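Local coordinates for uncharacterized protein conserved in bacteria (PDB 4FZ4) that probably binds host glycosaminoglycans and so helps the surface antigen HP0197 mediate attachment of Streptococcus suis to host cells, at residues A[37-40]-A[41-45]; A[45-48]-A[49-53]. All blocks are in the same frame, centred on the assembly; numbering follows the deposited sequence.

Contact 1. Residues A[37-40]-A[41-45]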
loop_
_atom_site.group_PDB
_atom_site.type_symbol
_atom_site.label_atom_id
_atom_site.label_comp_id
_atom_site.label_asym_id
_atom_site.label_seq_id
_atom_site.Cartn_x
_atom_site.Cartn_y
_atom_site.Cartn_z
ATOM N N TYR A 37 -5.227 -2.333 13.297
ATOM C CA TYR A 37 -5.368 -0.970 12.811
ATOM C C TYR A 37 -5.197 -0.883 11.282
ATOM O O TYR A 37 -6.013 -0.269 10.596
ATOM C CB TYR A 37 -4.367 -0.054 13.519
ATOM C CG TYR A 37 -4.506 1.397 13.112
ATOM C CD1 TYR A 37 -3.867 1.883 11.977
ATOM C CD2 TYR A 37 -5.298 2.270 13.843
ATOM C CE1 TYR A 37 -4.007 3.207 11.580
ATOM C CE2 TYR A 37 -5.451 3.597 13.454
ATOM C CZ TYR A 37 -4.797 4.058 12.322
ATOM O OH TYR A 37 -4.904 5.374 11.955
ATOM N N GLN A 38 -4.138 -1.490 10.752
ATOM C CA GLN A 38 -3.905 -1.484 9.305
ATOM C C GLN A 38 -5.051 -2.193 8.586
ATOM O O GLN A 38 -5.480 -1.772 7.515
ATOM C CB GLN A 38 -2.581 -2.187 8.971
ATOM C CG GLN A 38 -2.402 -2.525 7.482
ATOM C CD GLN A 38 -2.304 -1.299 6.585
ATOM O OE1 GLN A 38 -2.317 -1.407 5.353
ATOM N NE2 GLN A 38 -2.203 -0.128 7.197
ATOM N N LYS A 39 -5.547 -3.271 9.189
ATOM C CA LYS A 39 -6.645 -4.045 8.617
ATOM C C LYS A 39 -7.864 -3.161 8.352
ATOM O O LYS A 39 -8.368 -3.105 7.229
ATOM C CB LYS A 39 -7.025 -5.184 9.568
ATOM C CG LYS A 39 -8.134 -6.080 9.056
ATOM C CD LYS A 39 -8.551 -7.094 10.104
ATOM C CE LYS A 39 -9.756 -7.891 9.635
ATOM N NZ LYS A 39 -10.912 -7.006 9.295
ATOM N N ALA A 40 -8.329 -2.464 9.385
ATOM C CA ALA A 40 -9.490 -1.588 9.250
ATOM C C ALA A 40 -9.158 -0.384 8.391
ATOM O O ALA A 40 -10.025 0.162 7.705
ATOM C CB ALA A 40 -9.972 -1.130 10.623
ATOM N N LEU A 41 -7.899 0.042 8.428
ATOM C CA LEU A 41 -7.482 1.189 7.626
ATOM C C LEU A 41 -7.528 0.792 6.150
ATOM O O LEU A 41 -8.125 1.480 5.323
ATOM C CB LEU A 41 -6.068 1.622 8.020
ATOM C CG LEU A 41 -5.654 3.002 7.523
ATOM C CD1 LEU A 41 -6.665 4.029 8.021
ATOM C CD2 LEU A 41 -4.245 3.330 8.018
ATOM N N TRP A 42 -6.906 -0.336 5.829
ATOM C CA TRP A 42 -6.905 -0.824 4.459
ATOM C C TRP A 42 -8.341 -1.038 3.966
ATOM O O TRP A 42 -8.675 -0.714 2.824
ATOM C CB TRP A 42 -6.126 -2.142 4.365
ATOM C CG TRP A 42 -6.305 -2.809 3.039
ATOM C CD1 TRP A 42 -6.776 -4.072 2.814
ATOM C CD2 TRP A 42 -6.075 -2.228 1.750
ATOM N NE1 TRP A 42 -6.858 -4.309 1.463
ATOM C CE2 TRP A 42 -6.435 -3.195 0.786
ATOM C CE3 TRP A 42 -5.600 -0.984 1.317
ATOM C CZ2 TRP A 42 -6.337 -2.960 -0.590
ATOM C CZ3 TRP A 42 -5.500 -0.746 -0.054
ATOM C CH2 TRP A 42 -5.871 -1.733 -0.993
ATOM N N GLU A 43 -9.183 -1.587 4.838
ATOM C CA GLU A 43 -10.586 -1.853 4.516
ATOM C C GLU A 43 -11.254 -0.589 3.998
ATOM O O GLU A 43 -12.044 -0.631 3.057
ATOM C CB GLU A 43 -11.331 -2.327 5.766
ATOM C CG GLU A 43 -12.149 -3.576 5.585
ATOM C CD GLU A 43 -11.497 -4.786 6.216
ATOM O OE1 GLU A 43 -10.417 -5.192 5.739
ATOM O OE2 GLU A 43 -12.059 -5.324 7.198
ATOM N N GLU A 44 -10.928 0.533 4.634
ATOM C CA GLU A 44 -11.487 1.827 4.272
ATOM C C GLU A 44 -10.927 2.341 2.962
ATOM O O GLU A 44 -11.675 2.829 2.110
ATOM C CB GLU A 44 -11.216 2.847 5.378
ATOM C CG GLU A 44 -11.823 2.457 6.704
ATOM C CD GLU A 44 -13.326 2.272 6.614
ATOM O OE1 GLU A 44 -14.041 3.286 6.470
ATOM O OE2 GLU A 44 -13.790 1.111 6.680
ATOM N N PHE A 45 -9.609 2.256 2.806
ATOM C CA PHE A 45 -8.988 2.717 1.570
ATOM C C PHE A 45 -9.532 1.867 0.411
ATOM O O PHE A 45 -9.736 2.370 -0.700
ATOM C CB PHE A 45 -7.454 2.586 1.635
ATOM C CG PHE A 45 -6.790 3.492 2.658
ATOM C CD1 PHE A 45 -7.191 4.813 2.816
ATOM C CD2 PHE A 45 -5.734 3.029 3.429
ATOM C CE1 PHE A 45 -6.543 5.663 3.733
ATOM C CE2 PHE A 45 -5.080 3.873 4.345
ATOM C CZ PHE A 45 -5.491 5.186 4.492
HETATM O O HOH W 1 -12.802 -0.891 8.759
#
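Ala40 O is gripped by two donors, Glu44 N of the next turn and a water. Glu44 N lies 3.2 Å from Ala40 O and comes from above the carbonyl plane, not on a lone pair. The water donates to Ala40 O and also to Glu44 OE2, 3.1 Å from the water oxygen. It therefore bridges the main chain and the carboxylate. Glu44 CG stands beside its own backbone N (chi1 -60°), which brings it over the preceding turn, 3.1 Å from Ala40 O. The other oxygen, Glu44 OE1, forms a salt bridge with Arg47.

Lys39 and Glu43 run side by side and point the same way. The lysine chain is extended and turns only at chi4 (-57°), which brings the ammonium round to the glutamate. Lys39 NZ is 2.9 Å from Glu43 OE2. It meets the syn side, slightly out of the carboxylate plane. Glu43 OE1 lies 3.3 Å from Lys39 O; both are acceptors, so this approach is no bond.

On another side of the helix, Leu41 CD2 approaches the Tyr37 ring obliquely, 3.6 Å from Tyr37 CE1. The tyrosine hydroxyl is held by Ser117. Backbone bonds of the usual i to i+4 kind run beneath these pairs, such as Trp42 N to Gln38 O at 2.6 Å.

This is one continuous piece of helix 36-55, near its start. Gln38 and Trp42 are buried against helix 66-95, and Trp42 also reaches Leu20 and Leu23 of helix 3-23. Lys39 touches the loop residues Tyr29 and Asp31. The Ala40 and Glu43 face lies on the exposed side of the helical bundle.

Contact 2. Residues A[45-48]-A[49-53]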
loop_
_atom_site.group_PDB
_atom_site.type_symbol
_atom_site.label_atom_id
_atom_site.label_comp_id
_atom_site.label_asym_id
_atom_site.label_seq_id
_atom_site.Cartn_x
_atom_site.Cartn_y
_atom_site.Cartn_z
ATOM N N PHE A 45 -9.609 2.256 2.806
ATOM C CA PHE A 45 -8.988 2.717 1.570
ATOM C C PHE A 45 -9.532 1.867 0.411
ATOM O O PHE A 45 -9.736 2.370 -0.700
ATOM C CB PHE A 45 -7.454 2.586 1.635
ATOM C CG PHE A 45 -6.790 3.492 2.658
ATOM C CD1 PHE A 45 -7.191 4.813 2.816
ATOM C CD2 PHE A 45 -5.734 3.029 3.429
ATOM C CE1 PHE A 45 -6.543 5.663 3.733
ATOM C CE2 PHE A 45 -5.080 3.873 4.345
ATOM C CZ PHE A 45 -5.491 5.186 4.492
ATOM N N LEU A 46 -9.780 0.583 0.679
ATOM C CA LEU A 46 -10.306 -0.324 -0.354
ATOM C C LEU A 46 -11.694 0.122 -0.780
ATOM O O LEU A 46 -11.964 0.332 -1.969
ATOM C CB LEU A 46 -10.373 -1.755 0.167
ATOM C CG LEU A 46 -10.969 -2.821 -0.758
ATOM C CD1 LEU A 46 -10.373 -2.749 -2.150
ATOM C CD2 LEU A 46 -10.694 -4.174 -0.152
ATOM N N ARG A 47 -12.569 0.270 0.207
ATOM C CA ARG A 47 -13.931 0.708 -0.036
ATOM C C ARG A 47 -13.909 2.063 -0.746
ATOM O O ARG A 47 -14.613 2.266 -1.723
ATOM C CB ARG A 47 -14.683 0.806 1.297
ATOM C CG ARG A 47 -16.080 1.409 1.206
ATOM C CD ARG A 47 -16.756 1.430 2.575
ATOM N NE ARG A 47 -16.011 2.213 3.565
ATOM C CZ ARG A 47 -15.886 3.539 3.535
ATOM N NH1 ARG A 47 -16.461 4.238 2.558
ATOM N NH2 ARG A 47 -15.192 4.169 4.481
ATOM N N ILE A 48 -13.080 2.982 -0.265
ATOM C CA ILE A 48 -12.986 4.312 -0.863
ATOM C C ILE A 48 -12.357 4.297 -2.255
ATOM O O ILE A 48 -12.814 5.002 -3.161
ATOM C CB ILE A 48 -12.171 5.248 0.046
ATOM C CG1 ILE A 48 -12.873 5.371 1.404
ATOM C CG2 ILE A 48 -11.999 6.607 -0.623
ATOM C CD1 ILE A 48 -12.162 6.255 2.405
ATOM N N GLY A 49 -11.308 3.497 -2.417
ATOM C CA GLY A 49 -10.631 3.408 -3.700
ATOM C C GLY A 49 -11.477 2.772 -4.791
ATOM O O GLY A 49 -11.489 3.250 -5.923
ATOM N N LYS A 50 -12.172 1.684 -4.462
ATOM C CA LYS A 50 -13.036 1.008 -5.430
ATOM C C LYS A 50 -14.090 2.008 -5.922
ATOM O O LYS A 50 -14.302 2.163 -7.126
ATOM C CB LYS A 50 -13.703 -0.215 -4.777
ATOM C CG LYS A 50 -14.738 -0.956 -5.640
ATOM C CD LYS A 50 -14.117 -1.598 -6.880
ATOM C CE LYS A 50 -15.101 -2.537 -7.590
ATOM N NZ LYS A 50 -16.358 -1.869 -8.053
ATOM N N ASP A 51 -14.734 2.706 -4.990
ATOM C CA ASP A 51 -15.744 3.694 -5.365
ATOM C C ASP A 51 -15.164 4.716 -6.335
ATOM O O ASP A 51 -15.743 4.975 -7.389
ATOM C CB ASP A 51 -16.276 4.404 -4.123
ATOM C CG ASP A 51 -16.924 3.444 -3.141
ATOM O OD1 ASP A 51 -17.400 3.904 -2.084
ATOM O OD2 ASP A 51 -16.956 2.227 -3.425
ATOM N N ASN A 52 -14.012 5.284 -5.981
ATOM C CA ASN A 52 -13.361 6.278 -6.834
ATOM C C ASN A 52 -13.054 5.788 -8.232
ATOM O O ASN A 52 -13.146 6.562 -9.191
ATOM C CB ASN A 52 -12.062 6.782 -6.206
ATOM C CG ASN A 52 -12.273 8.004 -5.357
ATOM O OD1 ASN A 52 -12.662 9.056 -5.858
ATOM N ND2 ASN A 52 -12.024 7.877 -4.060
ATOM N N MET A 53 -12.671 4.521 -8.374
ATOM C CA MET A 53 -12.375 4.037 -9.717
ATOM C C MET A 53 -13.628 3.654 -10.493
ATOM O O MET A 53 -13.624 3.682 -11.718
ATOM C CB MET A 53 -11.337 2.897 -9.699
ATOM C CG MET A 53 -11.534 1.788 -8.685
ATOM S SD MET A 53 -9.922 1.023 -8.249
ATOM C CE MET A 53 -9.538 0.134 -9.721
#
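Asn52 lies alongside Ile48, one turn on, and the two side chains point the same way. Asn52 CB sits 3.6 Å from Ile48 O. Asn52 CG remains near that same carbonyl. At the tip, Asn52 ND2 gives a weak hydrogen bond to Ile48 O, 3.1 Å away. The bond is bent, with an N-H...O angle of 133°. Asn52 ND2 also meets the methyl Ile48 CG2, at 3.7 Å, and has a weak hydrogen bond to Asp72. Ile48 O takes a straighter bond from Asn52 N, so the oxygen has one sound bond and one weak one from the same residue.

Beside it the Asp51 carboxylate makes an unfavourable approach. Its CG stands beside its own backbone N (chi1 -60°), and this turns the carboxylate onto the preceding turn. Asp51 OD2 is 2.9 Å from Arg47 O, although both are acceptors. The Arg47 guanidinium instead pairs with Glu44.

Buried Gly49 gives its N-H to the carbonyl of the preceding turn, Gly49 N 2.6 Å from Phe45 O. Met53 packs on helices 3-23 and 66-95. The i to i+4 backbone bonds are those of an alpha helix; the weak amide bond is a local addition near its end in this all-helical bundle.

How the contacts relate
Contacts 1 and 2 are successive parts of helix 36-55, with centres 12 Å apart. Phe45 ends contact 1 and begins contact 2. The salt bridge between Glu44 and Arg47 also joins them on the outer surface. The inner side is continuous too: Trp42 of contact 1 and Met53 of contact 2 both pack on helix 3-23. Phe45, shared by both contacts, and Asn52 of contact 2 touch helix 66-95. Contact 1 is partly buried, while contact 2 is mostly at the surface. The nearest atoms of a nitrate ion and Gly49 are about 3 Å apart. The ion probably comes from the crystallisation liquor, and it does not establish a glycosaminoglycan site.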